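Local structure of esterase (Xanthomonas oryzae pv. oryzae, 3H2G) at residues 65-70 / 153-158; 126-131 / 268-273; 231-236 / 276-281; 328-333 / 346-351; 339-344 / 361-366. The protein hydrolyses ester bonds as a rice cell wall-degrading esterase of a plant pathogen, probably through the serine hydrolase chemistry of the alpha/beta hydrolase fold. One frame throughout, in Å; residues are numbered along the deposited sequence.

In the fold
Contacts 1, 4 and 5 pack helices onto the central mixed sheet of an alpha/beta hydrolase fold. Contacts 4 and 5, with centres about 8 Å apart, share helix 342-353 and touch through the backbones of the neighbouring strands 328-332 and 359-363; contact 1 lies on strand 60-71 of the same sheet, its centre about 28 Å from that of contact 4. Contacts 2 and 3 lie off the sheet, centres about 15 Å apart, and join where F269 and L268 meet S236, L233 and M278. S176, H377 and D336 are arranged in a way consistent with a Ser-His-Asp triad, S176 lying on a probable nucleophile elbow; the L341 side chain of contact 5 lies near them, without touching.

Contact 1 of 5, residues 65-70 / 153-158; sequences GVLLIP and RAARSV
L67 on strand 60-71 meets V158 and A155 on helix 141-162 in a small, buried and wholly apolar contact. The closer approach is tip to tip: L67 and V158 reach toward each other, and L67 CD2 comes to 3.7 Å from V158 CG1. The same methyl lies 3.9 Å from V158 CB. L67 CG stands anti to the backbone N (chi1 168°), carrying its CD2 toward the helix, and V158 CG1 is likewise anti to its own N (chi1 175°), facing the leucine. The other branch of the leucine makes a looser touch, L67 CD1 standing 4.3 Å from A155 CB. The leucine thus touches two residues three positions apart, about one turn of helix. The short alanine lets the backbones draw together here, the CA atoms of L67 and A155 being 6.8 Å apart. R153, which makes no contact with the strand segment, forms salt bridges with E196 and D150. Around the contact, strand 60-71 runs between strands 43-54 and 119-123, whose F49, V119 and V121 also touch L67, while V158 packs against L7, S10 and F12 of strand 7-16.

Contact 2 of 5, residues 126-131 / 268-273; sequences LGLGKS and LFPGKQ
G127 and L128, in the loop after strand 119-123, rest against the ring of P270 in the loop before helix 275-280. At G127 the backbone itself makes the touch, with G127 O 4.0 Å from P270 CG. G127 has a positive phi (82°), a backbone shape that suits glycine. L128 makes the apolar part of the contact: its CD2 methyl lies 3.8 Å from P270 CB and 4.0 Å from P270 CG. The leucine and the ring lie askew to one another. With CG anti to its carbonyl carbon (chi1 -59°), L128 brings CD2 over to the proline. From L128 the chain folds through a type II' beta turn by way of G129 and K130, closed by S131 N donating to L128 O at 3.1 Å. S131 then ties the loop together: G127 N donates to S131 OG at 3.0 Å, nearly straight at 165°, and this hydroxyl also bonds T62 O and Y133 N. On the other side P270 follows a cis peptide bond, and its ring also touches R92 and Y237. The arrangement is loop-to-loop packing, in which a glycine-rich turn after a strand of the alpha/beta hydrolase sheet abuts a cis-proline bend leading into an outlying helix.

Contact 3 of 5, residues 231-236 / 276-281; sequences GILLGS and TDMFLN
L233 of helix 231-246 fits against M278 and F279 of helix 275-280, a helix-helix packing outside the central sheet of this alpha/beta hydrolase fold. The tight part is made by the two methyls of that leucine, each given to a different residue. L233 CD2 lies 3.9 Å from M278 CB and 4.0 Å from M278 SD, the two side chains meeting at a slant. L233 CD1 approaches the root of the phenylalanine, 3.8 Å from F279 CB, and comes to the ring obliquely, with the side chains at about a right angle. F279 CG stands anti to its backbone N (chi1 -175°), which carries the ring past the leucine to meet F230 edge-to-face. M278 is bent at its last torsion, chi3 -118°, and its end passes into contact 2, where it packs against L268 and Q273. This inner side is buried around L233 and M278, whereas F279 is partly exposed and T276, L280 and N281 lie on the solvent side. There N281, the first residue to leave helical geometry, donates from its backbone N to D277 O, in the usual i to i-4 pattern. On the buried side of helix 231-246, S236 OG bonds Y293 OH, and the same hydroxyl reinforces a backbone bond: S236 OG donates to I232 O at 2.6 Å, tilted 19° from the carbonyl plane, while S236 N reaches the same oxygen at 3.0 Å.

Contact 4 of 5, residues 328-333 / 346-351; sequences TLLCGS and TAIASF
L330 of strand 328-332 offers one methyl, CD1, to both A347 and I348 of helix 342-353. L330 CD1 lies 3.9 Å from I348 CG1 and 4.1 Å from A347 CB, so it bridges two successive residues of the helix. The leucine and isoleucine side chains run antiparallel past one another, L330 CD1 meeting the CG1 of the isoleucine and not its end. I348 CG1 stands anti to the carbonyl carbon (chi1 -71°), which turns this branch back toward the strand although the side chain does not leave the helix in that direction. A347, by contrast, points at the strand directly, and its CB is the atom that L330 CD1 meets. Next outward, A347 O accepts from F351 N at 2.8 Å as part of the helix, and the same oxygen sits 3.1 Å above one face of the F351 ring, offset toward its rim. That ring meets W322 edge-to-face. On the strand side, the backbone of L330 bonds A360 and V362, while its side chain also touches P204. The contact joins the first strand of a beta-alpha-beta unit to its helix, with strand 328-332 lying between strands 198-205 and 359-363. Helix 342-353 covers the L330 side; L329 and C331 pack on helix 376-396, to which the C331-C384 disulfide adds a covalent link.

Contact 5 of 5, residues 339-344 / 361-366; sequences VPLKNA and LVDTGT
This is a mostly apolar, partly buried contact between residues 341-344, leading into helix 342-353, and edge strand 359-363, the second, parallel strand of a beta-alpha-beta unit in the alpha/beta hydrolase sheet. L361 is gripped from the helix side by two residues at a single methyl: L361 CD1 lies 3.5 Å from A344 CB and 3.8 Å from L341 CD1. The CA atoms of A344 and L361 are 7.0 Å apart. L341, with CG anti to its backbone N (chi1 -167°), reaches L361 at an angle, and its side chain lies near the probable catalytic triad of S176, H377 and D336 without touching it. Its second methyl makes van der Waals contact with the next strand residue but one: L341 CD2 packs against the side chain of D363, 3.8 Å from D363 CG, while both carboxylate oxygens are hydrogen-bonded to other partners. Polar bonds flank the apolar patch. N343 ND2 donates to P340 O at 2.9 Å, in the carbonyl plane and on a lone pair, while N343 OD1 accepts from A210 N. At the strand end D363 OD2 bonds S334 OG, and the other oxygen closes an Asx turn: G365 N donates to D363 OD1 at 2.7 Å, coming from above the carboxylate, 44° out of its plane.

Contact 1 of 5, residues 65-70 / 153-158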
# COMPACT_ATOMS: atom_id res chain seq x y z
N GLY A 65 0.23 6.10 -12.70
CA GLY A 65 1.25 6.04 -11.67
C GLY A 65 1.96 7.35 -11.47
O GLY A 65 1.76 8.30 -12.23
N VAL A 66 2.78 7.41 -10.43
CA VAL A 66 3.55 8.61 -10.12
C VAL A 66 5.03 8.25 -10.22
O VAL A 66 5.43 7.12 -9.90
CB VAL A 66 3.23 9.14 -8.69
CG1 VAL A 66 3.50 8.06 -7.65
CG2 VAL A 66 4.05 10.38 -8.40
N LEU A 67 5.83 9.20 -10.68
CA LEU A 67 7.27 8.99 -10.82
C LEU A 67 7.98 10.22 -10.28
O LEU A 67 7.75 11.33 -10.75
CB LEU A 67 7.64 8.78 -12.29
CG LEU A 67 9.13 8.83 -12.67
CD1 LEU A 67 9.89 7.72 -11.95
CD2 LEU A 67 9.28 8.69 -14.18
N LEU A 68 8.83 10.01 -9.27
CA LEU A 68 9.60 11.11 -8.68
C LEU A 68 11.05 10.92 -9.09
O LEU A 68 11.64 9.86 -8.85
CB LEU A 68 9.46 11.08 -7.15
CG LEU A 68 8.03 11.13 -6.62
CD1 LEU A 68 8.03 11.10 -5.09
CD2 LEU A 68 7.34 12.40 -7.12
N ILE A 69 11.61 11.93 -9.74
CA ILE A 69 12.99 11.86 -10.22
C ILE A 69 13.90 12.86 -9.52
O ILE A 69 13.63 14.07 -9.54
CB ILE A 69 13.05 12.13 -11.74
CG1 ILE A 69 12.07 11.21 -12.47
CG2 ILE A 69 14.47 11.93 -12.26
CD1 ILE A 69 12.00 11.45 -13.97
N PRO A 70 14.99 12.38 -8.91
CA PRO A 70 15.93 13.26 -8.22
C PRO A 70 16.93 13.85 -9.21
O PRO A 70 17.13 13.31 -10.30
CB PRO A 70 16.61 12.33 -7.22
CG PRO A 70 16.71 11.06 -8.01
CD PRO A 70 15.34 10.96 -8.67
N ARG A 153 7.93 -1.00 -14.87
CA ARG A 153 8.36 -1.25 -16.24
C ARG A 153 8.13 0.00 -17.09
O ARG A 153 9.02 0.42 -17.83
CB ARG A 153 7.57 -2.43 -16.83
CG ARG A 153 8.00 -3.77 -16.25
CD ARG A 153 7.07 -4.89 -16.69
NE ARG A 153 7.64 -6.20 -16.39
CZ ARG A 153 6.95 -7.34 -16.39
NH1 ARG A 153 5.65 -7.33 -16.67
NH2 ARG A 153 7.56 -8.48 -16.13
N ALA A 154 6.95 0.60 -16.96
CA ALA A 154 6.62 1.81 -17.72
C ALA A 154 7.49 2.99 -17.29
O ALA A 154 7.94 3.77 -18.13
CB ALA A 154 5.15 2.13 -17.55
N ALA A 155 7.71 3.13 -15.99
CA ALA A 155 8.54 4.21 -15.47
C ALA A 155 9.95 4.11 -16.05
O ALA A 155 10.58 5.12 -16.36
CB ALA A 155 8.59 4.16 -13.95
N ARG A 156 10.46 2.88 -16.18
CA ARG A 156 11.80 2.69 -16.73
C ARG A 156 11.88 3.21 -18.16
O ARG A 156 12.94 3.66 -18.60
CB ARG A 156 12.19 1.20 -16.67
CG ARG A 156 12.76 0.79 -15.32
CD ARG A 156 13.09 -0.69 -15.26
NE ARG A 156 13.98 -1.01 -14.15
CZ ARG A 156 14.35 -2.24 -13.81
NH1 ARG A 156 13.91 -3.27 -14.51
NH2 ARG A 156 15.18 -2.44 -12.80
N SER A 157 10.77 3.15 -18.88
CA SER A 157 10.74 3.64 -20.25
C SER A 157 10.83 5.17 -20.22
O SER A 157 11.52 5.78 -21.03
CB SER A 157 9.46 3.20 -20.96
OG SER A 157 9.44 1.79 -21.11
N VAL A 158 10.14 5.78 -19.26
CA VAL A 158 10.18 7.23 -19.12
C VAL A 158 11.61 7.62 -18.76
O VAL A 158 12.18 8.56 -19.32
CB VAL A 158 9.23 7.73 -18.00
CG1 VAL A 158 9.40 9.24 -17.81
CG2 VAL A 158 7.79 7.41 -18.37

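Contact 2 of 5, residues 126-131 / 268-273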
# COMPACT_ATOMS: atom_id res chain seq x y z
N LEU A 126 -5.12 -0.88 -9.86
CA LEU A 126 -6.23 -1.13 -10.77
C LEU A 126 -7.50 -0.49 -10.19
O LEU A 126 -7.74 -0.58 -8.99
CB LEU A 126 -6.48 -2.63 -10.93
CG LEU A 126 -5.55 -3.49 -11.78
CD1 LEU A 126 -6.06 -4.93 -11.78
CD2 LEU A 126 -5.51 -2.96 -13.21
N GLY A 127 -8.29 0.14 -11.05
CA GLY A 127 -9.53 0.74 -10.59
C GLY A 127 -9.45 2.11 -9.95
O GLY A 127 -10.47 2.67 -9.56
N LEU A 128 -8.24 2.66 -9.83
CA LEU A 128 -8.06 3.97 -9.23
C LEU A 128 -7.29 4.88 -10.18
O LEU A 128 -6.70 4.41 -11.15
CB LEU A 128 -7.30 3.84 -7.90
CG LEU A 128 -7.98 2.95 -6.86
CD1 LEU A 128 -7.04 2.75 -5.67
CD2 LEU A 128 -9.30 3.59 -6.41
N GLY A 129 -7.28 6.18 -9.90
CA GLY A 129 -6.58 7.10 -10.77
C GLY A 129 -7.17 7.06 -12.17
O GLY A 129 -8.38 7.10 -12.34
N LYS A 130 -6.31 6.94 -13.18
CA LYS A 130 -6.77 6.90 -14.57
C LYS A 130 -7.04 5.48 -15.09
O LYS A 130 -7.29 5.30 -16.28
CB LYS A 130 -5.76 7.58 -15.48
CG LYS A 130 -5.57 9.06 -15.23
CD LYS A 130 -4.55 9.64 -16.20
CE LYS A 130 -4.34 11.12 -16.00
NZ LYS A 130 -3.34 11.67 -16.98
N SER A 131 -7.00 4.49 -14.21
CA SER A 131 -7.23 3.11 -14.62
C SER A 131 -8.62 2.88 -15.20
O SER A 131 -9.59 3.50 -14.76
CB SER A 131 -7.02 2.17 -13.43
OG SER A 131 -7.35 0.83 -13.78
N LEU A 268 -19.52 2.95 -2.93
CA LEU A 268 -18.54 3.71 -2.15
C LEU A 268 -17.11 3.18 -2.22
O LEU A 268 -16.16 3.90 -1.89
CB LEU A 268 -18.95 3.72 -0.68
CG LEU A 268 -20.27 4.35 -0.24
CD1 LEU A 268 -20.53 4.01 1.22
CD2 LEU A 268 -20.21 5.87 -0.44
N PHE A 269 -16.94 1.93 -2.64
CA PHE A 269 -15.61 1.33 -2.64
C PHE A 269 -15.10 0.74 -3.95
O PHE A 269 -15.26 -0.46 -4.19
CB PHE A 269 -15.57 0.25 -1.55
CG PHE A 269 -15.90 0.78 -0.17
CD1 PHE A 269 -14.99 1.60 0.50
CD2 PHE A 269 -17.11 0.47 0.44
CE1 PHE A 269 -15.29 2.10 1.77
CE2 PHE A 269 -17.42 0.97 1.71
CZ PHE A 269 -16.51 1.78 2.37
N PRO A 270 -14.45 1.56 -4.80
CA PRO A 270 -14.18 2.99 -4.63
C PRO A 270 -15.34 3.82 -5.17
O PRO A 270 -16.21 3.30 -5.87
CB PRO A 270 -12.90 3.19 -5.43
CG PRO A 270 -13.12 2.28 -6.59
CD PRO A 270 -13.69 1.02 -5.94
N GLY A 271 -15.35 5.11 -4.86
CA GLY A 271 -16.42 5.96 -5.33
C GLY A 271 -16.10 7.44 -5.35
O GLY A 271 -14.96 7.84 -5.56
N LYS A 272 -17.13 8.25 -5.10
CA LYS A 272 -16.99 9.71 -5.12
C LYS A 272 -16.51 10.31 -3.80
O LYS A 272 -16.39 11.53 -3.69
CB LYS A 272 -18.34 10.33 -5.50
CG LYS A 272 -18.85 9.92 -6.88
CD LYS A 272 -17.92 10.41 -7.97
CE LYS A 272 -18.40 9.99 -9.35
NZ LYS A 272 -17.50 10.49 -10.42
N GLN A 273 -16.24 9.47 -2.81
CA GLN A 273 -15.78 9.96 -1.51
C GLN A 273 -14.46 9.36 -1.04
O GLN A 273 -14.15 8.21 -1.33
CB GLN A 273 -16.84 9.70 -0.44
CG GLN A 273 -18.07 10.57 -0.52
CD GLN A 273 -19.12 10.15 0.49
OE1 GLN A 273 -19.89 9.22 0.26
NE2 GLN A 273 -19.15 10.83 1.63

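Contact 3 of 5, residues 231-236 / 276-281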
# COMPACT_ATOMS: atom_id res chain seq x y z
N GLY A 231 -12.69 0.17 11.24
CA GLY A 231 -13.10 -1.16 10.84
C GLY A 231 -14.30 -1.29 9.91
O GLY A 231 -14.29 -2.13 9.00
N ILE A 232 -15.33 -0.49 10.12
CA ILE A 232 -16.51 -0.57 9.27
C ILE A 232 -16.17 -0.15 7.84
O ILE A 232 -16.61 -0.79 6.88
CB ILE A 232 -17.66 0.29 9.82
CG1 ILE A 232 -18.16 -0.32 11.13
CG2 ILE A 232 -18.80 0.37 8.80
CD1 ILE A 232 -19.35 0.38 11.73
N LEU A 233 -15.36 0.89 7.70
CA LEU A 233 -14.96 1.38 6.38
C LEU A 233 -14.00 0.41 5.69
O LEU A 233 -14.24 0.00 4.55
CB LEU A 233 -14.29 2.75 6.52
CG LEU A 233 -15.16 3.91 7.01
CD1 LEU A 233 -14.29 5.13 7.30
CD2 LEU A 233 -16.22 4.23 5.96
N LEU A 234 -12.93 0.03 6.38
CA LEU A 234 -11.95 -0.89 5.81
C LEU A 234 -12.53 -2.29 5.58
O LEU A 234 -12.25 -2.94 4.57
CB LEU A 234 -10.72 -0.97 6.72
CG LEU A 234 -10.00 0.36 6.93
CD1 LEU A 234 -8.87 0.20 7.95
CD2 LEU A 234 -9.45 0.86 5.61
N GLY A 235 -13.35 -2.75 6.52
CA GLY A 235 -13.97 -4.05 6.38
C GLY A 235 -14.92 -4.07 5.19
O GLY A 235 -14.96 -5.05 4.44
N SER A 236 -15.69 -3.00 5.03
CA SER A 236 -16.63 -2.91 3.91
C SER A 236 -15.89 -2.89 2.58
O SER A 236 -16.29 -3.54 1.62
CB SER A 236 -17.51 -1.67 4.06
OG SER A 236 -18.34 -1.79 5.21
N THR A 276 -11.49 9.69 4.37
CA THR A 276 -11.47 10.79 5.32
C THR A 276 -12.86 11.42 5.40
O THR A 276 -13.40 11.65 6.48
CB THR A 276 -10.47 11.88 4.91
OG1 THR A 276 -9.13 11.38 5.01
CG2 THR A 276 -10.61 13.10 5.80
N ASP A 277 -13.42 11.71 4.23
CA ASP A 277 -14.74 12.31 4.13
C ASP A 277 -15.80 11.39 4.75
O ASP A 277 -16.64 11.83 5.52
CB ASP A 277 -15.07 12.60 2.66
CG ASP A 277 -16.50 13.08 2.47
OD1 ASP A 277 -17.08 13.64 3.41
OD2 ASP A 277 -17.04 12.91 1.35
N MET A 278 -15.73 10.10 4.40
CA MET A 278 -16.69 9.14 4.93
C MET A 278 -16.64 9.06 6.45
O MET A 278 -17.67 9.00 7.11
CB MET A 278 -16.44 7.76 4.34
CG MET A 278 -16.85 7.61 2.90
SD MET A 278 -16.66 5.90 2.35
CE MET A 278 -15.44 6.09 1.05
N PHE A 279 -15.43 9.04 7.01
CA PHE A 279 -15.29 8.94 8.45
C PHE A 279 -15.72 10.20 9.20
O PHE A 279 -16.34 10.12 10.26
CB PHE A 279 -13.85 8.60 8.84
CG PHE A 279 -13.67 8.35 10.31
CD1 PHE A 279 -14.30 7.27 10.92
CD2 PHE A 279 -12.91 9.22 11.08
CE1 PHE A 279 -14.17 7.06 12.29
CE2 PHE A 279 -12.79 9.02 12.46
CZ PHE A 279 -13.42 7.94 13.06
N LEU A 280 -15.37 11.36 8.66
CA LEU A 280 -15.72 12.62 9.32
C LEU A 280 -17.22 12.92 9.25
O LEU A 280 -17.79 13.50 10.17
CB LEU A 280 -14.94 13.78 8.70
CG LEU A 280 -15.24 15.19 9.24
CD1 LEU A 280 -14.91 15.25 10.73
CD2 LEU A 280 -14.43 16.23 8.47
N ASN A 281 -17.86 12.52 8.15
CA ASN A 281 -19.28 12.80 7.99
C ASN A 281 -20.23 11.63 8.22
O ASN A 281 -21.39 11.67 7.80
CB ASN A 281 -19.51 13.42 6.61
CG ASN A 281 -18.76 14.74 6.46
OD1 ASN A 281 -18.97 15.67 7.23
ND2 ASN A 281 -17.89 14.81 5.46

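Contact 4 of 5, residues 328-333 / 346-351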
# COMPACT_ATOMS: atom_id res chain seq x y z
N THR A 328 15.02 -7.81 4.14
CA THR A 328 13.74 -7.15 4.39
C THR A 328 13.63 -6.59 5.80
O THR A 328 14.13 -7.18 6.76
CB THR A 328 12.59 -8.14 4.16
OG1 THR A 328 12.73 -8.73 2.86
CG2 THR A 328 11.24 -7.45 4.24
N LEU A 329 12.97 -5.45 5.92
CA LEU A 329 12.76 -4.81 7.21
C LEU A 329 11.30 -4.40 7.34
O LEU A 329 10.83 -3.50 6.66
CB LEU A 329 13.66 -3.58 7.36
CG LEU A 329 13.53 -2.82 8.69
CD1 LEU A 329 13.76 -3.78 9.86
CD2 LEU A 329 14.53 -1.67 8.73
N LEU A 330 10.58 -5.09 8.22
CA LEU A 330 9.17 -4.79 8.44
C LEU A 330 9.11 -3.72 9.52
O LEU A 330 9.68 -3.88 10.60
CB LEU A 330 8.43 -6.04 8.89
CG LEU A 330 8.54 -7.27 7.98
CD1 LEU A 330 7.71 -8.40 8.55
CD2 LEU A 330 8.08 -6.92 6.58
N CYS A 331 8.43 -2.62 9.24
CA CYS A 331 8.32 -1.53 10.20
C CYS A 331 6.87 -1.31 10.59
O CYS A 331 5.95 -1.50 9.79
CB CYS A 331 8.91 -0.25 9.62
SG CYS A 331 9.08 1.16 10.77
N GLY A 332 6.66 -0.90 11.83
CA GLY A 332 5.33 -0.65 12.32
C GLY A 332 5.42 -0.09 13.73
O GLY A 332 6.52 0.23 14.20
N SER A 333 4.29 0.02 14.40
CA SER A 333 4.25 0.55 15.76
C SER A 333 3.36 -0.31 16.64
O SER A 333 2.27 -0.72 16.24
CB SER A 333 3.72 1.99 15.75
OG SER A 333 3.42 2.42 17.07
N THR A 346 4.11 -12.29 13.20
CA THR A 346 3.59 -13.53 12.64
C THR A 346 4.32 -13.85 11.33
O THR A 346 4.72 -14.98 11.09
CB THR A 346 2.07 -13.41 12.34
OG1 THR A 346 1.36 -13.23 13.57
CG2 THR A 346 1.56 -14.67 11.64
N ALA A 347 4.49 -12.83 10.50
CA ALA A 347 5.17 -13.02 9.22
C ALA A 347 6.59 -13.55 9.42
O ALA A 347 6.98 -14.55 8.82
CB ALA A 347 5.21 -11.70 8.45
N ILE A 348 7.36 -12.88 10.28
CA ILE A 348 8.73 -13.29 10.54
C ILE A 348 8.83 -14.71 11.09
O ILE A 348 9.71 -15.48 10.70
CB ILE A 348 9.43 -12.29 11.49
CG1 ILE A 348 9.67 -10.98 10.74
CG2 ILE A 348 10.76 -12.85 11.99
CD1 ILE A 348 10.24 -9.86 11.59
N ALA A 349 7.92 -15.07 11.98
CA ALA A 349 7.94 -16.42 12.53
C ALA A 349 7.72 -17.42 11.40
O ALA A 349 8.40 -18.44 11.32
CB ALA A 349 6.85 -16.58 13.59
N SER A 350 6.79 -17.10 10.50
CA SER A 350 6.48 -17.98 9.37
C SER A 350 7.65 -18.07 8.39
O SER A 350 7.92 -19.14 7.84
CB SER A 350 5.24 -17.48 8.63
OG SER A 350 4.11 -17.46 9.49
N PHE A 351 8.33 -16.95 8.17
CA PHE A 351 9.47 -16.92 7.26
C PHE A 351 10.62 -17.76 7.80
O PHE A 351 11.24 -18.53 7.07
CB PHE A 351 9.95 -15.49 7.03
CG PHE A 351 8.92 -14.58 6.42
CD1 PHE A 351 7.91 -15.09 5.60
CD2 PHE A 351 8.97 -13.21 6.64
CE1 PHE A 351 6.97 -14.24 5.01
CE2 PHE A 351 8.04 -12.35 6.05
CZ PHE A 351 7.04 -12.87 5.24

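Contact 5 of 5, residues 339-344 / 361-366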
# COMPACT_ATOMS: atom_id res chain seq x y z
N VAL A 339 -3.69 -1.77 12.28
CA VAL A 339 -2.95 -2.92 11.75
C VAL A 339 -1.94 -3.31 12.83
O VAL A 339 -0.81 -2.81 12.85
CB VAL A 339 -2.20 -2.56 10.44
CG1 VAL A 339 -1.41 -3.77 9.96
CG2 VAL A 339 -3.20 -2.13 9.37
N PRO A 340 -2.33 -4.21 13.75
CA PRO A 340 -1.45 -4.66 14.83
C PRO A 340 -0.09 -5.15 14.35
O PRO A 340 0.01 -5.83 13.32
CB PRO A 340 -2.27 -5.75 15.51
CG PRO A 340 -3.67 -5.22 15.36
CD PRO A 340 -3.69 -4.77 13.92
N LEU A 341 0.95 -4.81 15.10
CA LEU A 341 2.31 -5.22 14.75
C LEU A 341 2.42 -6.74 14.77
O LEU A 341 3.41 -7.31 14.29
CB LEU A 341 3.30 -4.59 15.73
CG LEU A 341 4.79 -4.65 15.35
CD1 LEU A 341 5.00 -4.08 13.96
CD2 LEU A 341 5.60 -3.88 16.39
N LYS A 342 1.41 -7.40 15.32
CA LYS A 342 1.37 -8.86 15.37
C LYS A 342 1.57 -9.39 13.95
O LYS A 342 2.08 -10.49 13.75
CB LYS A 342 0.03 -9.34 15.92
CG LYS A 342 -0.17 -10.85 15.86
CD LYS A 342 -1.59 -11.26 16.22
CE LYS A 342 -1.78 -12.77 16.06
NZ LYS A 342 -3.18 -13.22 16.29
N ASN A 343 1.14 -8.61 12.97
CA ASN A 343 1.27 -8.99 11.57
C ASN A 343 2.72 -9.25 11.18
O ASN A 343 3.04 -10.25 10.53
CB ASN A 343 0.69 -7.90 10.67
CG ASN A 343 -0.82 -8.00 10.54
OD1 ASN A 343 -1.33 -8.87 9.82
ND2 ASN A 343 -1.54 -7.14 11.24
N ALA A 344 3.61 -8.33 11.58
CA ALA A 344 5.03 -8.46 11.27
C ALA A 344 5.65 -9.62 12.05
O ALA A 344 6.47 -10.37 11.52
CB ALA A 344 5.75 -7.16 11.60
N LEU A 361 12.58 -6.82 12.10
CA LEU A 361 11.47 -5.96 12.49
C LEU A 361 11.95 -4.76 13.28
O LEU A 361 12.91 -4.84 14.05
CB LEU A 361 10.49 -6.77 13.34
CG LEU A 361 9.39 -6.01 14.07
CD1 LEU A 361 8.44 -5.37 13.06
CD2 LEU A 361 8.63 -6.96 14.98
N VAL A 362 11.28 -3.63 13.09
CA VAL A 362 11.59 -2.42 13.83
C VAL A 362 10.26 -1.82 14.29
O VAL A 362 9.29 -1.81 13.53
CB VAL A 362 12.40 -1.40 12.99
CG1 VAL A 362 11.64 -1.01 11.73
CG2 VAL A 362 12.72 -0.17 13.83
N ASP A 363 10.23 -1.35 15.53
CA ASP A 363 9.03 -0.78 16.15
C ASP A 363 9.23 0.70 16.46
O ASP A 363 10.16 1.07 17.17
CB ASP A 363 8.74 -1.57 17.44
CG ASP A 363 7.48 -1.12 18.15
OD1 ASP A 363 6.81 -0.18 17.69
OD2 ASP A 363 7.16 -1.72 19.20
N THR A 364 8.35 1.54 15.93
CA THR A 364 8.45 2.98 16.15
C THR A 364 7.47 3.48 17.21
O THR A 364 7.28 4.69 17.37
CB THR A 364 8.19 3.76 14.85
OG1 THR A 364 6.87 3.50 14.38
CG2 THR A 364 9.20 3.35 13.78
N GLY A 365 6.84 2.55 17.92
CA GLY A 365 5.89 2.91 18.95
C GLY A 365 6.53 3.59 20.15
O GLY A 365 7.75 3.50 20.34
N THR A 366 5.71 4.25 20.96
CA THR A 366 6.19 4.95 22.14
C THR A 366 6.48 4.01 23.30
O THR A 366 7.21 4.37 24.22
CB THR A 366 5.16 5.99 22.63
OG1 THR A 366 3.97 5.32 23.05
CG2 THR A 366 4.83 6.98 21.53